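Local coordinates for putative hydrogenase expression/formation protein hupG (PDB 2QSI) that is of uncertain function but, as a thioredoxin-like member of the HupG/HyaE family, probably takes part in the expression or formation of hydrogenase, at residues A[36-41]-A[69-74]; A[48-53]-A[89-94]. All blocks are in the same frame, centred on the assembly; numbering follows the deposited sequence.

Interaction 1. Residues A[36-41]-A[69-74]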
ATOM      1  N   VAL A  36      -4.533   3.657   8.106  1.00  9.88           N
ATOM      2  CA  VAL A  36      -5.952   3.476   8.164  1.00  9.46           C
ATOM      3  C   VAL A  36      -6.369   2.326   9.068  1.00  8.99           C
ATOM      4  O   VAL A  36      -5.831   1.231   9.009  1.00  8.37           O
ATOM      5  CB  VAL A  36      -6.504   3.283   6.729  1.00  8.96           C
ATOM      6  CG1 VAL A  36      -8.028   2.999   6.777  1.00 10.83           C
ATOM      7  CG2 VAL A  36      -6.154   4.573   5.882  1.00  9.54           C
ATOM      8  N   VAL A  37      -7.361   2.592   9.905  1.00  8.47           N
ATOM      9  CA  VAL A  37      -7.971   1.562  10.719  1.00  8.38           C
ATOM     10  C   VAL A  37      -9.365   1.271  10.128  1.00  9.14           C
ATOM     11  O   VAL A  37     -10.283   2.127  10.181  1.00  9.58           O
ATOM     12  CB  VAL A  37      -8.071   1.989  12.173  1.00  8.87           C
ATOM     13  CG1 VAL A  37      -8.635   0.834  13.039  1.00  8.96           C
ATOM     14  CG2 VAL A  37      -6.686   2.415  12.702  1.00  8.93           C
ATOM     15  N   LEU A  38      -9.517   0.085   9.553  1.00  9.22           N
ATOM     16  CA  LEU A  38     -10.793  -0.329   9.004  1.00  9.11           C
ATOM     17  C   LEU A  38     -11.494  -1.156  10.041  1.00  8.40           C
ATOM     18  O   LEU A  38     -10.923  -2.130  10.542  1.00  9.87           O
ATOM     19  CB  LEU A  38     -10.634  -1.186   7.752  1.00 10.17           C
ATOM     20  CG  LEU A  38     -10.000  -0.542   6.529  1.00 12.41           C
ATOM     21  CD1 LEU A  38      -9.870  -1.615   5.417  1.00 11.89           C
ATOM     22  CD2 LEU A  38     -10.749   0.712   6.134  1.00 11.43           C
ATOM     23  N   PHE A  39     -12.721  -0.740  10.341  1.00  7.85           N
ATOM     24  CA  PHE A  39     -13.603  -1.356  11.325  1.00  7.89           C
ATOM     25  C   PHE A  39     -14.615  -2.249  10.629  1.00  8.45           C
ATOM     26  O   PHE A  39     -15.485  -1.767   9.898  1.00  8.18           O
ATOM     27  CB  PHE A  39     -14.317  -0.256  12.126  1.00  7.35           C
ATOM     28  CG  PHE A  39     -15.378  -0.752  13.051  1.00  8.18           C
ATOM     29  CD1 PHE A  39     -15.226  -1.908  13.778  1.00  6.48           C
ATOM     30  CD2 PHE A  39     -16.526   0.023  13.253  1.00  8.89           C
ATOM     31  CE1 PHE A  39     -16.250  -2.320  14.674  1.00  7.91           C
ATOM     32  CE2 PHE A  39     -17.498  -0.370  14.100  1.00 10.90           C
ATOM     33  CZ  PHE A  39     -17.363  -1.554  14.815  1.00  8.52           C
ATOM     34  N   PHE A  40     -14.474  -3.555  10.892  1.00  8.95           N
ATOM     35  CA  PHE A  40     -15.468  -4.578  10.506  1.00  9.18           C
ATOM     36  C   PHE A  40     -16.366  -4.867  11.697  1.00  8.80           C
ATOM     37  O   PHE A  40     -15.925  -5.399  12.746  1.00  8.34           O
ATOM     38  CB  PHE A  40     -14.756  -5.846  10.059  1.00  9.01           C
ATOM     39  CG  PHE A  40     -13.938  -5.663   8.798  1.00  9.43           C
ATOM     40  CD1 PHE A  40     -14.470  -6.011   7.547  1.00 11.24           C
ATOM     41  CD2 PHE A  40     -12.650  -5.111   8.835  1.00  8.40           C
ATOM     42  CE1 PHE A  40     -13.707  -5.876   6.381  1.00  8.09           C
ATOM     43  CE2 PHE A  40     -11.922  -4.905   7.667  1.00  7.38           C
ATOM     44  CZ  PHE A  40     -12.459  -5.272   6.439  1.00  9.14           C
ATOM     45  N   ARG A  41     -17.616  -4.448  11.543  1.00 10.09           N
ATOM     46  CA  ARG A  41     -18.587  -4.453  12.620  1.00 10.12           C
ATOM     47  C   ARG A  41     -19.341  -5.767  12.674  1.00 12.56           C
ATOM     48  O   ARG A  41     -19.093  -6.590  13.547  1.00 12.84           O
ATOM     49  CB  ARG A  41     -19.567  -3.255  12.464  1.00 11.00           C
ATOM     50  CG  ARG A  41     -20.612  -3.204  13.577  1.00  9.99           C
ATOM     51  CD  ARG A  41     -21.746  -2.240  13.270  1.00 10.86           C
ATOM     52  NE  ARG A  41     -21.364  -0.822  13.313  1.00 11.25           N
ATOM     53  CZ  ARG A  41     -21.387  -0.030  14.391  1.00 10.01           C
ATOM     54  NH1 ARG A  41     -21.799  -0.477  15.573  1.00 12.05           N
ATOM     55  NH2 ARG A  41     -21.037   1.237  14.241  1.00  9.25           N
ATOM     56  N   VAL A  69      -6.448   7.178  10.892  1.00 12.66           N
ATOM     57  CA  VAL A  69      -7.763   7.608  10.468  1.00 13.16           C
ATOM     58  C   VAL A  69      -8.627   6.369  10.366  1.00 12.32           C
ATOM     59  O   VAL A  69      -8.120   5.283  10.065  1.00 11.25           O
ATOM     60  CB  VAL A  69      -7.734   8.344   9.140  1.00 12.71           C
ATOM     61  CG1 VAL A  69      -7.314   7.428   8.033  1.00 12.97           C
ATOM     62  CG2 VAL A  69      -9.115   8.927   8.840  1.00 16.97           C
ATOM     63  N   ALA A  70      -9.907   6.500  10.701  1.00 11.56           N
ATOM     64  CA  ALA A  70     -10.783   5.326  10.761  1.00 11.55           C
ATOM     65  C   ALA A  70     -11.861   5.381   9.702  1.00 11.19           C
ATOM     66  O   ALA A  70     -12.311   6.454   9.288  1.00 11.43           O
ATOM     67  CB  ALA A  70     -11.436   5.184  12.170  1.00 12.89           C
ATOM     68  N   ALA A  71     -12.284   4.217   9.275  1.00 10.89           N
ATOM     69  CA  ALA A  71     -13.474   4.043   8.463  1.00 11.73           C
ATOM     70  C   ALA A  71     -14.128   2.708   8.817  1.00 11.88           C
ATOM     71  O   ALA A  71     -13.452   1.702   9.034  1.00 11.43           O
ATOM     72  CB  ALA A  71     -13.157   4.053   6.977  1.00 13.31           C
ATOM     73  N   GLU A  72     -15.456   2.716   8.817  1.00 11.59           N
ATOM     74  CA  GLU A  72     -16.264   1.512   9.012  1.00 12.20           C
ATOM     75  C   GLU A  72     -16.556   0.926   7.642  1.00 10.86           C
ATOM     76  O   GLU A  72     -16.820   1.663   6.694  1.00 12.81           O
ATOM     77  CB  GLU A  72     -17.571   1.836   9.731  1.00 11.64           C
ATOM     78  CG  GLU A  72     -18.441   0.606   9.950  1.00 11.75           C
ATOM     79  CD  GLU A  72     -19.615   0.825  10.858  1.00 12.61           C
ATOM     80  OE1 GLU A  72     -19.557   1.720  11.748  1.00 14.78           O
ATOM     81  OE2 GLU A  72     -20.598   0.059  10.713  1.00 13.79           O
ATOM     82  N   VAL A  73     -16.476  -0.390   7.551  1.00 11.27           N
ATOM     83  CA  VAL A  73     -16.763  -1.125   6.336  1.00 12.56           C
ATOM     84  C   VAL A  73     -18.273  -1.345   6.196  1.00 12.80           C
ATOM     85  O   VAL A  73     -18.928  -1.877   7.104  1.00 13.25           O
ATOM     86  CB  VAL A  73     -15.976  -2.465   6.313  1.00 12.54           C
ATOM     87  CG1 VAL A  73     -16.269  -3.274   5.069  1.00 13.40           C
ATOM     88  CG2 VAL A  73     -14.446  -2.174   6.383  1.00 11.81           C
ATOM     89  N   ALA A  74     -18.815  -0.913   5.063  1.00 13.78           N
ATOM     90  CA  ALA A  74     -20.236  -1.166   4.710  1.00 14.10           C
ATOM     91  C   ALA A  74     -20.552  -2.689   4.744  1.00 14.83           C
ATOM     92  O   ALA A  74     -19.705  -3.545   4.430  1.00 13.69           O
ATOM     93  CB  ALA A  74     -20.572  -0.522   3.323  1.00 14.26           C
TER
HETATM   94  O   HOH W   1     -18.469  -3.862   8.934  1.00 16.61           O

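Interaction 2. Residues A[48-53]-A[89-94]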
ATOM      1  N   PRO A  48     -23.495  -8.171  18.715  1.00 16.72           N
ATOM      2  CA  PRO A  48     -23.944  -6.937  19.378  1.00 16.83           C
ATOM      3  C   PRO A  48     -22.783  -6.185  20.056  1.00 16.27           C
ATOM      4  O   PRO A  48     -22.776  -4.948  20.110  1.00 15.36           O
ATOM      5  CB  PRO A  48     -24.963  -7.438  20.408  1.00 16.70           C
ATOM      6  CG  PRO A  48     -24.619  -8.836  20.648  1.00 17.69           C
ATOM      7  CD  PRO A  48     -24.092  -9.379  19.335  1.00 16.76           C
ATOM      8  N   GLU A  49     -21.776  -6.931  20.489  1.00 16.44           N
ATOM      9  CA  GLU A  49     -20.594  -6.346  21.149  1.00 16.74           C
ATOM     10  C   GLU A  49     -19.734  -5.489  20.204  1.00 16.38           C
ATOM     11  O   GLU A  49     -18.870  -4.733  20.673  1.00 16.13           O
ATOM     12  CB  GLU A  49     -19.743  -7.455  21.795  1.00 17.99           C
ATOM     13  CG  GLU A  49     -18.919  -8.298  20.813  1.00 19.44           C
ATOM     14  CD  GLU A  49     -19.682  -9.360  20.037  1.00 24.22           C
ATOM     15  OE1 GLU A  49     -20.939  -9.552  20.206  1.00 21.02           O
ATOM     16  OE2 GLU A  49     -18.972 -10.041  19.269  1.00 25.67           O
ATOM     17  N   ALA A  50     -19.951  -5.609  18.888  1.00 14.95           N
ATOM     18  CA  ALA A  50     -19.267  -4.761  17.895  1.00 14.80           C
ATOM     19  C   ALA A  50     -19.551  -3.287  18.144  1.00 14.56           C
ATOM     20  O   ALA A  50     -18.712  -2.432  17.893  1.00 14.60           O
ATOM     21  CB  ALA A  50     -19.653  -5.150  16.467  1.00 13.70           C
ATOM     22  N   ALA A  51     -20.724  -2.983  18.660  1.00 14.46           N
ATOM     23  CA  ALA A  51     -21.032  -1.594  19.037  1.00 14.37           C
ATOM     24  C   ALA A  51     -20.067  -1.052  20.115  1.00 14.62           C
ATOM     25  O   ALA A  51     -19.794   0.147  20.173  1.00 13.95           O
ATOM     26  CB  ALA A  51     -22.499  -1.470  19.512  1.00 13.74           C
ATOM     27  N   ASP A  52     -19.579  -1.929  20.985  1.00 15.15           N
ATOM     28  CA  ASP A  52     -18.621  -1.514  22.001  1.00 15.68           C
ATOM     29  C   ASP A  52     -17.295  -1.078  21.387  1.00 15.88           C
ATOM     30  O   ASP A  52     -16.661  -0.092  21.857  1.00 15.20           O
ATOM     31  CB  ASP A  52     -18.390  -2.622  23.015  1.00 16.32           C
ATOM     32  CG  ASP A  52     -19.647  -2.963  23.814  1.00 20.24           C
ATOM     33  OD1 ASP A  52     -20.487  -2.070  24.061  1.00 23.83           O
ATOM     34  OD2 ASP A  52     -19.777  -4.128  24.214  1.00 24.77           O
ATOM     35  N   LEU A  53     -16.894  -1.787  20.329  1.00 15.14           N
ATOM     36  CA  LEU A  53     -15.679  -1.463  19.576  1.00 15.25           C
ATOM     37  C   LEU A  53     -15.879  -0.165  18.820  1.00 15.39           C
ATOM     38  O   LEU A  53     -14.977   0.665  18.744  1.00 16.91           O
ATOM     39  CB  LEU A  53     -15.350  -2.600  18.576  1.00 15.60           C
ATOM     40  CG  LEU A  53     -14.157  -2.358  17.624  1.00 14.33           C
ATOM     41  CD1 LEU A  53     -12.967  -1.757  18.369  1.00 15.59           C
ATOM     42  CD2 LEU A  53     -13.760  -3.635  16.951  1.00 14.09           C
ATOM     43  N   VAL A  89     -12.503 -12.860  11.075  1.00 14.88           N
ATOM     44  CA  VAL A  89     -13.779 -12.815  11.796  1.00 14.81           C
ATOM     45  C   VAL A  89     -14.225 -11.376  12.101  1.00 14.14           C
ATOM     46  O   VAL A  89     -13.434 -10.436  11.984  1.00 13.94           O
ATOM     47  CB  VAL A  89     -13.663 -13.614  13.127  1.00 15.02           C
ATOM     48  CG1 VAL A  89     -13.261 -15.055  12.851  1.00 17.16           C
ATOM     49  CG2 VAL A  89     -12.678 -12.946  14.100  1.00 14.69           C
ATOM     50  N   CYS A  90     -15.491 -11.202  12.474  1.00 14.66           N
ATOM     51  CA  CYS A  90     -15.995  -9.922  12.936  1.00 14.93           C
ATOM     52  C   CYS A  90     -16.420 -10.043  14.389  1.00 14.87           C
ATOM     53  O   CYS A  90     -16.672 -11.142  14.878  1.00 14.26           O
ATOM     54  CB  CYS A  90     -17.191  -9.431  12.112  1.00 15.56           C
ATOM     55  SG  CYS A  90     -16.751  -9.333  10.408  1.00 18.44           S
ATOM     56  N   PRO A  91     -16.398  -8.933  15.116  1.00 13.61           N
ATOM     57  CA  PRO A  91     -15.822  -7.640  14.724  1.00 13.51           C
ATOM     58  C   PRO A  91     -14.289  -7.715  14.750  1.00 12.81           C
ATOM     59  O   PRO A  91     -13.714  -8.551  15.465  1.00 14.56           O
ATOM     60  CB  PRO A  91     -16.350  -6.671  15.787  1.00 12.84           C
ATOM     61  CG  PRO A  91     -16.674  -7.538  16.969  1.00 14.44           C
ATOM     62  CD  PRO A  91     -16.927  -8.932  16.489  1.00 13.56           C
ATOM     63  N   SER A  92     -13.649  -6.886  13.935  1.00 13.24           N
ATOM     64  CA  SER A  92     -12.209  -6.749  13.881  1.00 12.58           C
ATOM     65  C   SER A  92     -11.842  -5.302  13.509  1.00 12.22           C
ATOM     66  O   SER A  92     -12.623  -4.608  12.877  1.00 10.87           O
ATOM     67  CB  SER A  92     -11.595  -7.675  12.784  1.00 14.17           C
ATOM     68  OG  SER A  92     -11.560  -9.038  13.188  1.00 13.45           O
ATOM     69  N   LEU A  93     -10.631  -4.905  13.886  1.00 10.98           N
ATOM     70  CA  LEU A  93      -9.934  -3.784  13.253  1.00  9.53           C
ATOM     71  C   LEU A  93      -8.811  -4.299  12.325  1.00  9.65           C
ATOM     72  O   LEU A  93      -7.942  -5.077  12.762  1.00 11.91           O
ATOM     73  CB  LEU A  93      -9.326  -2.885  14.309  1.00 10.72           C
ATOM     74  CG  LEU A  93     -10.278  -2.352  15.362  1.00  8.30           C
ATOM     75  CD1 LEU A  93      -9.532  -1.425  16.309  1.00  6.68           C
ATOM     76  CD2 LEU A  93     -11.396  -1.573  14.644  1.00 10.38           C
ATOM     77  N   ALA A  94      -8.791  -3.852  11.080  1.00  6.75           N
ATOM     78  CA  ALA A  94      -7.660  -4.113  10.187  1.00  7.63           C
ATOM     79  C   ALA A  94      -6.884  -2.812  10.046  1.00  7.79           C
ATOM     80  O   ALA A  94      -7.464  -1.809   9.634  1.00  7.48           O
ATOM     81  CB  ALA A  94      -8.146  -4.586   8.823  1.00  6.55           C
TER

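Interaction 1. Residues A[36-41]-A[69-74]
Just past the end of strand 36-40, beside the parallel strand 69-73, Arg-41 grips Glu-72 side-on in a salt bridge that uses two nitrogens. Arg-41 NE donates to Glu-72 OE2 at 2.9 Å and Arg-41 NH2 to Glu-72 OE1 at the same distance, both from above the carboxylate plane, while OE2 lies in the plane of the guanidinium. The chain of Glu-72 is extended and that of Arg-41 turns at chi3 (-70°), which brings the two groups together obliquely, their planes 47° apart. Phe-39 lies alongside Glu-72, with its CE2 against one face of the guanidinium, toward the rim, so that ring, carboxylate and guanidinium form one cluster. An alanine in place of Glu-72 would remove both carboxylate oxygens and would probably leave the Arg-41 guanidinium less firmly held at the edge of the Phe-39 ring.

On the other face of the sheet, CG2 of Val-73 stands over the centre of the Phe-40 ring in a CH-pi contact, 3.7 Å from the ring centroid. Further back, Val-36 CG2 touches Val-69 CG1 at 3.8 Å. The backbones position all these groups through four nearly straight hydrogen bonds; Val-37 N to Val-69 O is the shortest at 2.8 Å, and Val-73 N to Phe-39 O is the last. Beyond it, one water takes the N-H of Arg-41 and donates to Val-73 O, carrying the pairing past the final direct backbone bond.

These are the parallel strands of a beta-alpha-beta unit whose connecting helix, 50-62, covers Phe-39, while helices 25-30 and 78-85 pack on the face of Leu-38 and Phe-40.

Interaction 2. Residues A[48-53]-A[89-94]
A cis peptide bond precedes Pro-91, and the backbone after it straightens into strand 92-106, while residues 48-53 run into helix 50-62, with Ala-50 and Pro-91 the closest pair of CA atoms at 5.5 Å. A cis-proline leading into a strand beside the first turn of a helix is a hallmark of the thioredoxin fold, to whose clan this family belongs. The contact is mainly apolar packing. CB of Ala-50 presses on the proline ring, 3.7 Å from Pro-91 CB, with the ring's CG nearly as close to the same methyl. Glu-49 crosses Pro-91 at about a right angle; its CG sits in the crowded position between backbone N and carbonyl carbon (chi1 75°), and the bend at chi2 turns the carboxylate back so that OE2 comes to 3.6 Å from Pro-91 CD. One turn on, Leu-53 has CG anti to its backbone N and meets Leu-93 tip to tip, CD2 to CD2 at 3.9 Å.

Phe-39 backs both leucines, and Tyr-114 of the second subunit packs on them too. Residues 92-94 pair antiparallel with a strand of that subunit, so the sheet continues across the interface. Next to the proline, Cys-90 SG is covalently linked to a DTT molecule, probably from the crystallisation liquor, in a pocket that Val-89 also lines. The loop around Cys-90 is tied within its own segment by Ser-92, whose OG donates to Val-89 O at 2.6 Å from above the carbonyl plane.

How the interactions relate
Interactions 1 and 2 lie side by side in one thioredoxin-like fold, their centres 10 Å apart. Their segments alternate along the chain: strand 35-40, helix 50-62, strand 68-73 and strand 92-106, so the helix that supplies interaction 2 is the crossover between the two strands of interaction 1. Strand 35-40 is the common element, pairing parallel with 68-73 on one side and antiparallel with 92-106 on the other; probable hydrogen bonds Leu-38 O to Ala-94 N and Phe-40 N to Ser-92 O make the second seam. Interaction 1 thus builds the interior of the sheet, whereas interaction 2 joins helix 50-62 to the strand outermost within this chain, through which the sheet continues into the second subunit.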